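Local coordinates for periplasmic branched-chain amino acid-binding protein (Burkholderia mallei, PDB 3I09) that probably captures branched-chain amino acids or similar small carboxylic acids in the periplasm and hands them to an ABC transporter, at residues Ala82-Met87 against Asp106-Glu111; Phe144-Asp149 against Ser185-Gln190; Phe152-Glu157 against Glu174-Leu179; Leu199-Ala204 against Val209-Ala214. All coordinates share one frame; numbering follows the deposited sequence. Where two conformers were deposited one is given.

Interaction 1: Ala82-Met87 against Asp106-Glu111; sequences ATALSM and DTLTNE
Leu85 lays its CD2 methyl against the branch of Leu108, touching CD2 of Leu108 at 3.7 Å, and the two leucine side chains meet at a slant. The contact belongs to one lobe of a type I periplasmic binding protein: Leu85 sits on helix 81-94, which leads from strand 72-77 to strand 97-100, while Leu108 belongs to a short 3-10 turn in the loop that runs on to strand 117-119. On Leu85, CG lies beside the backbone N (chi1 -69°), and this swings the end of the chain nearer the turn although its CB does not face it. The same CD2 of Leu85 also rests 4.1 Å from CG2 of Thr107, so that one methyl touches two successive residues of the turn. Leu108 in return uses both its methyls. Its CD1 packs on CB of Ala84 at 3.9 Å, and its CD2 lies 3.7 Å from the carbonyl oxygen Ala84 O, which is also hydrogen-bonded to Tyr98 OH. No hydrogen bond joins the helix to the turn, so apolar contact does the work here. The turn has its own internal bracing, and its acidic side chains reach the C-terminal region: Asp106 and Glu111 both form salt bridges with Arg370. Asp106 O accepts two bonds from opposite faces of its carbonyl plane, one from Thr109 N and the other from Asn110 ND2 at 2.9 Å, the latter nearly straight at 164° with Asp106 O close to the plane of the Asn110 amide.

Interaction 2: Phe144-Asp149 against Ser185-Gln190; sequences FFLTAD and SSFLLQ
The Phe144 ring has the carbonyl oxygen of Gln190 lying obliquely to it, above its plane and displaced toward the rim, with Phe144 CZ 4.3 Å from Gln190 O. The Phe187 ring, too, is met at a slant, by CD1 of Leu146, but the closer touch falls on its stem: Leu146 CD1 comes to 3.6 Å from Phe187 CB. There the leucine and phenylalanine side chains cross at about a right angle, and the end of Phe187 leads off, its ring continuing to His177. Leu146 holds CG opposite its backbone N (chi1 178°), which carries both methyls out from the sheet toward the helix. Helix 185-193 lies on this face of the parallel sheet as the connection of a beta-alpha-beta crossover from strand 170-177 to strand 198-202; strand 142-148 runs between those two, so the helix passes over it. The axes of strand 144-148 and helix 185-190 approach to 9.3 Å and run nearly antiparallel, at 155°. The second methyl of Leu146, CD2, reaches CD2 of Leu188 at a looser 4.3 Å. Leu188 starts out facing away from the strand and only its end turns back; it also packs on Ala214 and Ala215 of helix 205-217.

Interaction 3: Phe152-Glu157 against Glu174-Leu179; sequences FGKALE and EVRHPL. With AAE (acetoacetic acid), chain C.
Glu157 and Glu174 cross at about a right angle, their carboxylate planes turned 71° apart, with OE1 of Glu157 3.0 Å from OE1 of Glu174. Both oxygens are acceptors and do not hydrogen-bond to each other; both residues have two conformers, so the short distance is doubtful. Glu157 reaches across from its helix with CG opposite the backbone N (chi1 176°) and an extended chain, and its OE1 is also hydrogen-bonded to Thr147 OG1. Glu174 bends at its second torsion and offers the syn lone pair of OE1 to Arg176 NE, a salt bridge of 3.1 Å that lies close to the guanidinium plane. Arg176 has a second acid in Asp149, bridged through NH1. Over one face of that guanidinium lies Lys154 CE, 3.8 Å from Arg176 NH1 in one of two Lys154 conformers, the two side chains crossing at about a right angle. These residues form the surface seam between helix 151-166 and strand 170-177. At the other end of the segment, Phe152 turns to the ligand: C4 of acetoacetic acid sits over the centre of its ring, 3.6 Å above the plane, a placing consistent with CH-pi contact, while the carboxylate oxygen O1 comes to 3.2 Å from Phe152 CD1. Strand 142-148, helix 151-166 and strand 170-177 make up a beta-alpha-beta unit, and the helix start, with Phe152, helps form the interlobe pocket of a type I binding protein.

Interaction 4: Leu199-Ala204 against Val209-Ala214; sequences LGLANA and VNAIKA
Leu201 points its CB from the strand toward helix 205-217, and the chain then branches at CG to meet two residues of that helix. CG sits beside the backbone N (chi1 -61°), still standing back from the helix, and the two methyls bridge the rest. CD1 makes the closer contact: it touches Ile212 CG1 at 3.6 Å and is 4.0 Å from the end methyl, Ile212 CD1, the two side chains crossing at about a right angle. CD2 turns to the small residue one position earlier and lies 4.3 Å from Ala211 CB. The contact joins strand and helix of a beta-alpha-beta unit made of strand 198-202, helix 205-217 and strand 225-228, with the helix covering one face of the parallel sheet; Leu146 of the neighbouring strand 142-148 packs on both Leu201 and Ala211. At the end of the strand, Ala202 is the centre of an inverse gamma turn, after which Asn203 again faces the helix. Its amide nitrogen ND2 approaches Ala211 CB at 4.2 Å, a van der Waals contact only. The amide is gripped at both ends by other residues: Asn203 OD1 is hydrogen-bonded to Thr208 OG1, and Asn203 ND2 to His177 NE2.

Interactions 2, 3 and 4 share one lobe and one parallel sheet: strand 142-148 lies between strand 170-177 and strand 198-202. Interactions 2 and 4 are 9 Å apart between centres and joined by backbone bonds such as Leu146 N to Gly200 O at 2.9 Å. Interaction 3 touches interaction 4 near the pocket, where Phe152 CE2 packs 3.9 Å from Ala204 CB, both residues lining the acetoacetic acid site. Interaction 1 belongs to the other lobe, 15 Å from interaction 3 between centres, with the side chain of Ala84 about 6 Å from the ligand. Interactions 1 and 3 touch through Asp106 OD1, 4.2 Å from Ala155 CB.

Interaction 1: Ala82-Met87 against Asp106-Glu111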
loop_
_atom_site.group_PDB
_atom_site.type_symbol
_atom_site.label_atom_id
_atom_site.label_comp_id
_atom_site.label_asym_id
_atom_site.label_seq_id
_atom_site.Cartn_x
_atom_site.Cartn_y
_atom_site.Cartn_z
ATOM N N ALA A 82 -7.853 -6.718 -5.497
ATOM C CA ALA A 82 -8.586 -7.901 -5.994
ATOM C C ALA A 82 -7.611 -9.089 -6.017
ATOM O O ALA A 82 -7.961 -10.203 -5.572
ATOM C CB ALA A 82 -9.204 -7.658 -7.365
ATOM N N THR A 83 -6.383 -8.858 -6.504
ATOM C CA THR A 83 -5.362 -9.908 -6.492
ATOM C C THR A 83 -4.924 -10.253 -5.076
ATOM O O THR A 83 -4.679 -11.429 -4.764
ATOM C CB THR A 83 -4.134 -9.612 -7.355
ATOM O OG1 THR A 83 -3.285 -8.656 -6.718
ATOM C CG2 THR A 83 -4.508 -9.111 -8.736
ATOM N N ALA A 84 -4.863 -9.256 -4.200
ATOM C CA ALA A 84 -4.454 -9.510 -2.819
ATOM C C ALA A 84 -5.410 -10.492 -2.131
ATOM O O ALA A 84 -4.985 -11.346 -1.342
ATOM C CB ALA A 84 -4.396 -8.203 -1.989
ATOM N N LEU A 85 -6.693 -10.288 -2.366
ATOM C CA LEU A 85 -7.758 -11.107 -1.768
ATOM C C LEU A 85 -7.851 -12.489 -2.362
ATOM O O LEU A 85 -8.088 -13.432 -1.637
ATOM C CB LEU A 85 -9.081 -10.379 -1.839
ATOM C CG LEU A 85 -9.157 -9.154 -0.914
ATOM C CD1 LEU A 85 -10.395 -8.319 -1.241
ATOM C CD2 LEU A 85 -9.162 -9.553 0.571
ATOM N N SER A 86 -7.640 -12.627 -3.671
ATOM C CA SER A 86 -7.640 -13.970 -4.277
ATOM C C SER A 86 -6.449 -14.785 -3.772
ATOM O O SER A 86 -6.605 -15.971 -3.406
ATOM C CB SER A 86 -7.713 -13.902 -5.819
ATOM O OG SER A 86 -6.530 -13.381 -6.409
HETATM N N MSE A 87 -5.284 -14.155 -3.677
HETATM C CA MSE A 87 -4.110 -14.815 -3.111
HETATM C C MSE A 87 -4.250 -15.167 -1.641
HETATM O O MSE A 87 -3.803 -16.242 -1.201
HETATM C CB MSE A 87 -2.857 -13.937 -3.337
HETATM C CG MSE A 87 -2.459 -13.934 -4.793
HETATM SE SE MSE A 87 -0.767 -12.976 -5.130
HETATM C CE MSE A 87 -1.275 -11.250 -4.657
ATOM N N ASP A 106 -8.523 -2.867 3.609
ATOM C CA ASP A 106 -8.510 -3.322 5.013
ATOM C C ASP A 106 -9.258 -4.646 5.244
ATOM O O ASP A 106 -9.161 -5.231 6.321
ATOM C CB ASP A 106 -8.971 -2.218 5.985
ATOM C CG ASP A 106 -10.464 -1.925 5.937
ATOM O OD1 ASP A 106 -11.139 -2.230 4.937
ATOM O OD2 ASP A 106 -10.956 -1.306 6.920
ATOM N N THR A 107 -9.977 -5.110 4.214
ATOM C CA THR A 107 -10.608 -6.415 4.196
ATOM C C THR A 107 -9.627 -7.541 4.599
ATOM O O THR A 107 -9.989 -8.556 5.211
ATOM C CB THR A 107 -11.137 -6.705 2.744
ATOM O OG1 THR A 107 -11.761 -5.527 2.226
ATOM C CG2 THR A 107 -12.102 -7.793 2.776
ATOM N N LEU A 108 -8.372 -7.367 4.201
ATOM C CA LEU A 108 -7.329 -8.335 4.444
ATOM C C LEU A 108 -7.084 -8.649 5.923
ATOM O O LEU A 108 -6.570 -9.706 6.217
ATOM C CB LEU A 108 -6.012 -7.858 3.806
ATOM C CG LEU A 108 -5.953 -8.048 2.302
ATOM C CD1 LEU A 108 -4.837 -7.108 1.750
ATOM C CD2 LEU A 108 -5.705 -9.578 1.874
ATOM N N THR A 109 -7.440 -7.717 6.820
ATOM C CA THR A 109 -7.268 -7.920 8.257
ATOM C C THR A 109 -8.590 -7.788 9.008
ATOM O O THR A 109 -8.627 -7.593 10.202
ATOM C CB THR A 109 -6.235 -6.930 8.817
ATOM O OG1 THR A 109 -6.671 -5.598 8.557
ATOM C CG2 THR A 109 -4.829 -7.181 8.150
ATOM N N ASN A 110 -9.685 -7.923 8.268
ATOM C CA ASN A 110 -11.012 -7.718 8.791
ATOM C C ASN A 110 -11.898 -8.864 8.321
ATOM O O ASN A 110 -11.682 -9.987 8.785
ATOM C CB ASN A 110 -11.506 -6.319 8.428
ATOM C CG ASN A 110 -10.996 -5.285 9.396
ATOM O OD1 ASN A 110 -11.452 -5.234 10.571
ATOM N ND2 ASN A 110 -10.023 -4.486 8.955
ATOM N N GLU A 111 -12.814 -8.623 7.385
ATOM C CA GLU A 111 -13.731 -9.683 6.940
ATOM C C GLU A 111 -13.008 -10.921 6.404
ATOM O O GLU A 111 -13.554 -12.023 6.481
ATOM C CB GLU A 111 -14.711 -9.162 5.887
ATOM C CG GLU A 111 -15.736 -8.155 6.403
ATOM C CD GLU A 111 -15.237 -6.724 6.464
ATOM O OE1 GLU A 111 -14.054 -6.456 6.099
ATOM O OE2 GLU A 111 -16.060 -5.855 6.853
#

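Interaction 2: Phe144-Asp149 against Ser185-Gln190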
loop_
_atom_site.group_PDB
_atom_site.type_symbol
_atom_site.label_atom_id
_atom_site.label_comp_id
_atom_site.label_asym_id
_atom_site.label_seq_id
_atom_site.Cartn_x
_atom_site.Cartn_y
_atom_site.Cartn_z
ATOM N N PHE A 144 -17.745 14.253 -2.421
ATOM C CA PHE A 144 -18.220 13.405 -3.516
ATOM C C PHE A 144 -17.048 12.500 -3.893
ATOM O O PHE A 144 -15.905 12.968 -4.043
ATOM C CB PHE A 144 -18.683 14.231 -4.716
ATOM C CG PHE A 144 -19.461 13.432 -5.752
ATOM C CD1 PHE A 144 -18.804 12.774 -6.776
ATOM C CD2 PHE A 144 -20.857 13.345 -5.682
ATOM C CE1 PHE A 144 -19.525 12.050 -7.722
ATOM C CE2 PHE A 144 -21.578 12.630 -6.634
ATOM C CZ PHE A 144 -20.906 11.980 -7.642
ATOM N N PHE A 145 -17.305 11.202 -4.019
ATOM C CA PHE A 145 -16.217 10.243 -4.330
ATOM C C PHE A 145 -16.152 9.880 -5.806
ATOM O O PHE A 145 -17.205 9.661 -6.478
ATOM C CB PHE A 145 -16.315 8.982 -3.479
ATOM C CG PHE A 145 -16.033 9.209 -2.030
ATOM C CD1 PHE A 145 -14.739 9.190 -1.570
ATOM C CD2 PHE A 145 -17.058 9.484 -1.132
ATOM C CE1 PHE A 145 -14.448 9.444 -0.239
ATOM C CE2 PHE A 145 -16.778 9.712 0.222
ATOM C CZ PHE A 145 -15.475 9.700 0.657
ATOM N N LEU A 146 -14.913 9.812 -6.307
ATOM C CA LEU A 146 -14.610 9.168 -7.584
ATOM C C LEU A 146 -13.923 7.862 -7.202
ATOM O O LEU A 146 -12.819 7.871 -6.647
ATOM C CB LEU A 146 -13.679 10.037 -8.423
ATOM C CG LEU A 146 -13.200 9.520 -9.774
ATOM C CD1 LEU A 146 -14.376 9.257 -10.734
ATOM C CD2 LEU A 146 -12.219 10.508 -10.422
ATOM N N THR A 147 -14.551 6.732 -7.506
ATOM C CA THR A 147 -14.153 5.473 -6.902
ATOM C C THR A 147 -13.834 4.419 -7.955
ATOM O O THR A 147 -14.698 4.087 -8.798
ATOM C CB THR A 147 -15.290 4.953 -6.017
ATOM O OG1 THR A 147 -15.585 5.940 -5.007
ATOM C CG2 THR A 147 -14.958 3.585 -5.374
ATOM N N ALA A 148 -12.640 3.846 -7.875
ATOM C CA ALA A 148 -12.267 2.739 -8.752
ATOM C C ALA A 148 -13.179 1.540 -8.456
ATOM O O ALA A 148 -13.343 1.129 -7.304
ATOM C CB ALA A 148 -10.800 2.336 -8.572
ATOM N N ASP A 149 -13.717 0.962 -9.520
ATOM C CA ASP A 149 -14.740 -0.084 -9.427
ATOM C C ASP A 149 -14.174 -1.465 -9.196
ATOM O O ASP A 149 -14.244 -2.324 -10.078
ATOM C CB ASP A 149 -15.612 -0.067 -10.707
ATOM C CG ASP A 149 -16.875 -0.945 -10.587
ATOM O OD1 ASP A 149 -17.267 -1.326 -9.450
ATOM O OD2 ASP A 149 -17.483 -1.253 -11.660
ATOM N N SER A 185 -13.901 12.275 -18.027
ATOM C CA SER A 185 -14.630 13.530 -18.188
ATOM C C SER A 185 -16.077 13.464 -17.656
ATOM O O SER A 185 -16.496 14.355 -16.889
ATOM C CB SER A 185 -14.613 14.010 -19.647
ATOM O OG SER A 185 -15.085 13.005 -20.512
ATOM N N SER A 186 -16.826 12.433 -18.023
ATOM C CA SER A 186 -18.223 12.337 -17.559
ATOM C C SER A 186 -18.323 12.143 -16.036
ATOM O O SER A 186 -19.171 12.754 -15.371
ATOM C CB SER A 186 -18.992 11.251 -18.311
ATOM O OG SER A 186 -18.549 9.961 -17.925
ATOM N N PHE A 187 -17.410 11.356 -15.476
ATOM C CA PHE A 187 -17.351 11.145 -14.049
ATOM C C PHE A 187 -17.061 12.464 -13.308
ATOM O O PHE A 187 -17.703 12.790 -12.300
ATOM C CB PHE A 187 -16.275 10.107 -13.693
ATOM C CG PHE A 187 -16.313 8.856 -14.551
ATOM C CD1 PHE A 187 -17.508 8.240 -14.873
ATOM C CD2 PHE A 187 -15.155 8.295 -15.025
ATOM C CE1 PHE A 187 -17.527 7.080 -15.667
ATOM C CE2 PHE A 187 -15.170 7.134 -15.796
ATOM C CZ PHE A 187 -16.360 6.537 -16.118
ATOM N N LEU A 188 -16.115 13.241 -13.829
ATOM C CA LEU A 188 -15.747 14.492 -13.178
ATOM C C LEU A 188 -16.890 15.513 -13.255
ATOM O O LEU A 188 -17.159 16.213 -12.293
ATOM C CB LEU A 188 -14.428 15.041 -13.756
ATOM C CG LEU A 188 -13.116 14.348 -13.356
ATOM C CD1 LEU A 188 -11.984 14.825 -14.271
ATOM C CD2 LEU A 188 -12.727 14.543 -11.913
ATOM N N LEU A 189 -17.606 15.550 -14.371
ATOM C CA LEU A 189 -18.760 16.437 -14.477
ATOM C C LEU A 189 -19.892 16.070 -13.494
ATOM O O LEU A 189 -20.519 16.962 -12.918
ATOM C CB LEU A 189 -19.237 16.516 -15.910
ATOM C CG LEU A 189 -18.166 17.173 -16.797
ATOM C CD1 LEU A 189 -18.664 17.250 -18.238
ATOM C CD2 LEU A 189 -17.702 18.577 -16.301
ATOM N N GLN A 190 -20.121 14.777 -13.262
ATOM C CA GLN A 190 -21.074 14.344 -12.239
ATOM C C GLN A 190 -20.652 14.844 -10.891
ATOM O O GLN A 190 -21.454 15.420 -10.176
ATOM C CB GLN A 190 -21.179 12.821 -12.153
ATOM C CG GLN A 190 -21.834 12.211 -13.333
ATOM C CD GLN A 190 -21.791 10.684 -13.277
ATOM O OE1 GLN A 190 -22.236 10.084 -12.285
ATOM N NE2 GLN A 190 -21.265 10.054 -14.342
#

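Interaction 3: Phe152-Glu157 against Glu174-Leu179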
loop_
_atom_site.group_PDB
_atom_site.type_symbol
_atom_site.label_atom_id
_atom_site.label_comp_id
_atom_site.label_asym_id
_atom_site.label_seq_id
_atom_site.Cartn_x
_atom_site.Cartn_y
_atom_site.Cartn_z
ATOM N N PHE A 152 -10.458 -2.427 -3.978
ATOM C CA PHE A 152 -9.737 -1.316 -3.374
ATOM C C PHE A 152 -10.563 -0.040 -3.277
ATOM O O PHE A 152 -10.635 0.565 -2.215
ATOM C CB PHE A 152 -8.435 -1.010 -4.136
ATOM C CG PHE A 152 -7.773 0.240 -3.689
ATOM C CD1 PHE A 152 -7.147 0.298 -2.445
ATOM C CD2 PHE A 152 -7.803 1.383 -4.487
ATOM C CE1 PHE A 152 -6.535 1.458 -2.019
ATOM C CE2 PHE A 152 -7.221 2.563 -4.053
ATOM C CZ PHE A 152 -6.565 2.602 -2.816
ATOM N N GLY A 153 -11.145 0.394 -4.398
ATOM C CA GLY A 153 -11.954 1.605 -4.399
ATOM C C GLY A 153 -13.089 1.521 -3.412
ATOM O O GLY A 153 -13.333 2.461 -2.640
ATOM N N LYS A 154 -13.793 0.389 -3.431
ATOM C CA LYS A 154 -14.954 0.189 -2.576
ATOM C C LYS A 154 -14.582 0.259 -1.089
ATOM O O LYS A 154 -15.270 0.913 -0.298
ATOM C CB LYS A 154 -15.641 -1.143 -2.909
ATOM C CG LYS A 154 -16.209 -1.175 -4.325
ATOM C CD LYS A 154 -16.948 -2.483 -4.644
ATOM C CE LYS A 154 -16.978 -2.753 -6.147
ATOM N NZ LYS A 154 -17.562 -4.090 -6.471
ATOM N N ALA A 155 -13.492 -0.394 -0.720
ATOM C CA ALA A 155 -13.025 -0.378 0.663
ATOM C C ALA A 155 -12.622 1.033 1.078
ATOM O O ALA A 155 -12.987 1.480 2.170
ATOM C CB ALA A 155 -11.870 -1.327 0.873
ATOM N N LEU A 156 -11.954 1.755 0.185
ATOM C CA LEU A 156 -11.396 3.053 0.555
ATOM C C LEU A 156 -12.517 4.052 0.655
ATOM O O LEU A 156 -12.522 4.857 1.564
ATOM C CB LEU A 156 -10.334 3.525 -0.439
ATOM C CG LEU A 156 -9.674 4.897 -0.221
ATOM C CD1 LEU A 156 -9.028 5.039 1.193
ATOM C CD2 LEU A 156 -8.609 5.069 -1.291
ATOM N N GLU A 157 -13.472 3.986 -0.268
ATOM C CA GLU A 157 -14.642 4.855 -0.205
ATOM C C GLU A 157 -15.405 4.600 1.097
ATOM O O GLU A 157 -15.841 5.536 1.767
ATOM C CB GLU A 157 -15.563 4.652 -1.428
ATOM C CG GLU A 157 -16.866 5.482 -1.364
ATOM C CD GLU A 157 -17.862 5.182 -2.489
ATOM O OE1 GLU A 157 -17.461 5.023 -3.663
ATOM O OE2 GLU A 157 -19.072 5.144 -2.200
ATOM N N GLU A 174 -21.302 9.421 -4.973
ATOM C CA GLU A 174 -20.130 8.792 -5.545
ATOM C C GLU A 174 -20.378 8.477 -7.023
ATOM O O GLU A 174 -21.549 8.329 -7.445
ATOM C CB GLU A 174 -19.807 7.516 -4.757
ATOM C CG GLU A 174 -20.817 6.360 -4.898
ATOM C CD GLU A 174 -20.279 5.232 -5.790
ATOM O OE1 GLU A 174 -19.821 4.200 -5.241
ATOM O OE2 GLU A 174 -20.313 5.391 -7.035
ATOM N N VAL A 175 -19.311 8.368 -7.800
ATOM C CA VAL A 175 -19.374 7.856 -9.166
ATOM C C VAL A 175 -18.235 6.850 -9.333
ATOM O O VAL A 175 -17.131 7.075 -8.843
ATOM C CB VAL A 175 -19.314 8.963 -10.262
ATOM C CG1 VAL A 175 -17.980 9.736 -10.246
ATOM C CG2 VAL A 175 -19.571 8.344 -11.635
ATOM N N ARG A 176 -18.515 5.720 -9.978
ATOM C CA ARG A 176 -17.523 4.649 -10.180
ATOM C C ARG A 176 -16.887 4.781 -11.530
ATOM O O ARG A 176 -17.513 5.308 -12.487
ATOM C CB ARG A 176 -18.180 3.294 -10.161
ATOM C CG ARG A 176 -18.890 2.993 -8.899
ATOM C CD ARG A 176 -18.158 2.074 -8.019
ATOM N NE ARG A 176 -19.044 1.672 -6.929
ATOM C CZ ARG A 176 -19.700 0.533 -6.842
ATOM N NH1 ARG A 176 -19.570 -0.417 -7.765
ATOM N NH2 ARG A 176 -20.461 0.327 -5.783
ATOM N N HIS A 177 -15.616 4.364 -11.599
ATOM C CA HIS A 177 -14.927 4.285 -12.851
ATOM C C HIS A 177 -14.238 2.937 -12.926
ATOM O O HIS A 177 -13.857 2.404 -11.904
ATOM C CB HIS A 177 -13.933 5.430 -13.028
ATOM C CG HIS A 177 -12.748 5.404 -12.080
ATOM N ND1 HIS A 177 -11.619 4.666 -12.334
ATOM C CD2 HIS A 177 -12.518 6.069 -10.920
ATOM C CE1 HIS A 177 -10.740 4.863 -11.353
ATOM N NE2 HIS A 177 -11.258 5.727 -10.493
ATOM N N PRO A 178 -14.065 2.400 -14.139
ATOM C CA PRO A 178 -13.312 1.182 -14.289
ATOM C C PRO A 178 -11.844 1.378 -13.909
ATOM O O PRO A 178 -11.293 2.470 -14.073
ATOM C CB PRO A 178 -13.445 0.862 -15.788
ATOM C CG PRO A 178 -13.717 2.185 -16.446
ATOM C CD PRO A 178 -14.528 2.929 -15.435
ATOM N N LEU A 179 -11.224 0.309 -13.435
ATOM C CA LEU A 179 -9.785 0.304 -13.160
ATOM C C LEU A 179 -9.063 0.662 -14.442
ATOM O O LEU A 179 -9.391 0.153 -15.517
ATOM C CB LEU A 179 -9.335 -1.057 -12.621
ATOM C CG LEU A 179 -7.834 -1.210 -12.317
ATOM C CD1 LEU A 179 -7.464 -0.225 -11.234
ATOM C CD2 LEU A 179 -7.413 -2.654 -11.937
HETATM O O1 AAE C . -5.019 -2.007 -3.164
HETATM C C2 AAE C . -4.975 -1.528 -4.311
HETATM O O3 AAE C . -5.595 -2.032 -5.273
HETATM C C4 AAE C . -4.185 -0.248 -4.526
HETATM C C5 AAE C . -2.771 -0.540 -4.943
HETATM O O8 AAE C . -2.290 -1.696 -4.860
HETATM C C9 AAE C . -1.948 0.663 -5.298
#

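Interaction 4: Leu199-Ala204 against Val209-Ala214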
loop_
_atom_site.group_PDB
_atom_site.type_symbol
_atom_site.label_atom_id
_atom_site.label_comp_id
_atom_site.label_asym_id
_atom_site.label_seq_id
_atom_site.Cartn_x
_atom_site.Cartn_y
_atom_site.Cartn_z
ATOM N N LEU A 199 -13.572 16.529 -3.617
ATOM C CA LEU A 199 -13.594 15.349 -4.481
ATOM C C LEU A 199 -12.605 14.334 -3.954
ATOM O O LEU A 199 -11.382 14.554 -4.001
ATOM C CB LEU A 199 -13.237 15.723 -5.927
ATOM C CG LEU A 199 -13.219 14.609 -7.003
ATOM C CD1 LEU A 199 -14.579 13.978 -7.119
ATOM C CD2 LEU A 199 -12.807 15.149 -8.362
ATOM N N GLY A 200 -13.119 13.243 -3.410
ATOM C CA GLY A 200 -12.291 12.202 -2.795
ATOM C C GLY A 200 -11.938 11.221 -3.897
ATOM O O GLY A 200 -12.813 10.643 -4.542
ATOM N N LEU A 201 -10.651 11.083 -4.147
ATOM C CA LEU A 201 -10.132 10.167 -5.152
ATOM C C LEU A 201 -9.867 8.803 -4.545
ATOM O O LEU A 201 -8.793 8.562 -3.964
ATOM C CB LEU A 201 -8.835 10.730 -5.713
ATOM C CG LEU A 201 -9.012 12.082 -6.393
ATOM C CD1 LEU A 201 -7.645 12.656 -6.803
ATOM C CD2 LEU A 201 -9.958 11.977 -7.591
ATOM N N ALA A 202 -10.879 7.933 -4.590
ATOM C CA ALA A 202 -10.772 6.579 -4.039
ATOM C C ALA A 202 -10.251 5.671 -5.144
ATOM O O ALA A 202 -10.941 4.765 -5.643
ATOM C CB ALA A 202 -12.166 6.095 -3.499
ATOM N N ASN A 203 -9.004 5.918 -5.525
ATOM C CA ASN A 203 -8.365 5.200 -6.625
ATOM C C ASN A 203 -6.865 5.375 -6.421
ATOM O O ASN A 203 -6.482 5.940 -5.408
ATOM C CB ASN A 203 -8.863 5.688 -7.991
ATOM C CG ASN A 203 -8.627 7.190 -8.253
ATOM O OD1 ASN A 203 -7.756 7.830 -7.676
ATOM N ND2 ASN A 203 -9.343 7.714 -9.248
ATOM N N ALA A 204 -6.041 4.875 -7.325
ATOM C CA ALA A 204 -4.584 4.828 -7.069
ATOM C C ALA A 204 -3.797 4.853 -8.364
ATOM O O ALA A 204 -4.333 4.626 -9.461
ATOM C CB ALA A 204 -4.239 3.575 -6.298
ATOM N N VAL A 209 -3.360 9.705 -11.141
ATOM C CA VAL A 209 -2.630 10.639 -11.983
ATOM C C VAL A 209 -3.522 11.185 -13.068
ATOM O O VAL A 209 -3.636 12.420 -13.246
ATOM C CB VAL A 209 -1.351 9.990 -12.552
ATOM C CG1 VAL A 209 -0.760 10.817 -13.727
ATOM C CG2 VAL A 209 -0.323 9.809 -11.407
ATOM N N ASN A 210 -4.181 10.279 -13.781
ATOM C CA ASN A 210 -5.044 10.681 -14.899
ATOM C C ASN A 210 -6.251 11.488 -14.443
ATOM O O ASN A 210 -6.637 12.440 -15.135
ATOM C CB ASN A 210 -5.456 9.478 -15.743
ATOM C CG ASN A 210 -4.297 8.934 -16.567
ATOM O OD1 ASN A 210 -3.380 9.702 -16.963
ATOM N ND2 ASN A 210 -4.330 7.641 -16.861
ATOM N N ALA A 211 -6.814 11.161 -13.273
ATOM C CA ALA A 211 -7.966 11.895 -12.746
ATOM C C ALA A 211 -7.581 13.306 -12.341
ATOM O O ALA A 211 -8.352 14.232 -12.535
ATOM C CB ALA A 211 -8.594 11.158 -11.538
ATOM N N ILE A 212 -6.406 13.467 -11.747
ATOM C CA ILE A 212 -5.950 14.781 -11.315
ATOM C C ILE A 212 -5.666 15.645 -12.543
ATOM O O ILE A 212 -6.041 16.839 -12.573
ATOM C CB ILE A 212 -4.738 14.692 -10.385
ATOM C CG1 ILE A 212 -5.185 14.096 -9.051
ATOM C CG2 ILE A 212 -4.112 16.101 -10.130
ATOM C CD1 ILE A 212 -4.064 13.793 -8.123
ATOM N N LYS A 213 -5.029 15.051 -13.551
ATOM C CA LYS A 213 -4.750 15.760 -14.798
ATOM C C LYS A 213 -6.032 16.268 -15.420
ATOM O O LYS A 213 -6.137 17.460 -15.763
ATOM C CB LYS A 213 -4.059 14.859 -15.805
ATOM C CG LYS A 213 -2.582 14.727 -15.577
ATOM C CD LYS A 213 -1.974 13.747 -16.583
ATOM C CE LYS A 213 -0.490 13.503 -16.309
ATOM N NZ LYS A 213 0.179 12.680 -17.394
ATOM N N ALA A 214 -6.987 15.348 -15.562
ATOM C CA ALA A 214 -8.332 15.657 -16.084
ATOM C C ALA A 214 -9.072 16.692 -15.254
ATOM O O ALA A 214 -9.686 17.583 -15.815
ATOM C CB ALA A 214 -9.165 14.384 -16.211
#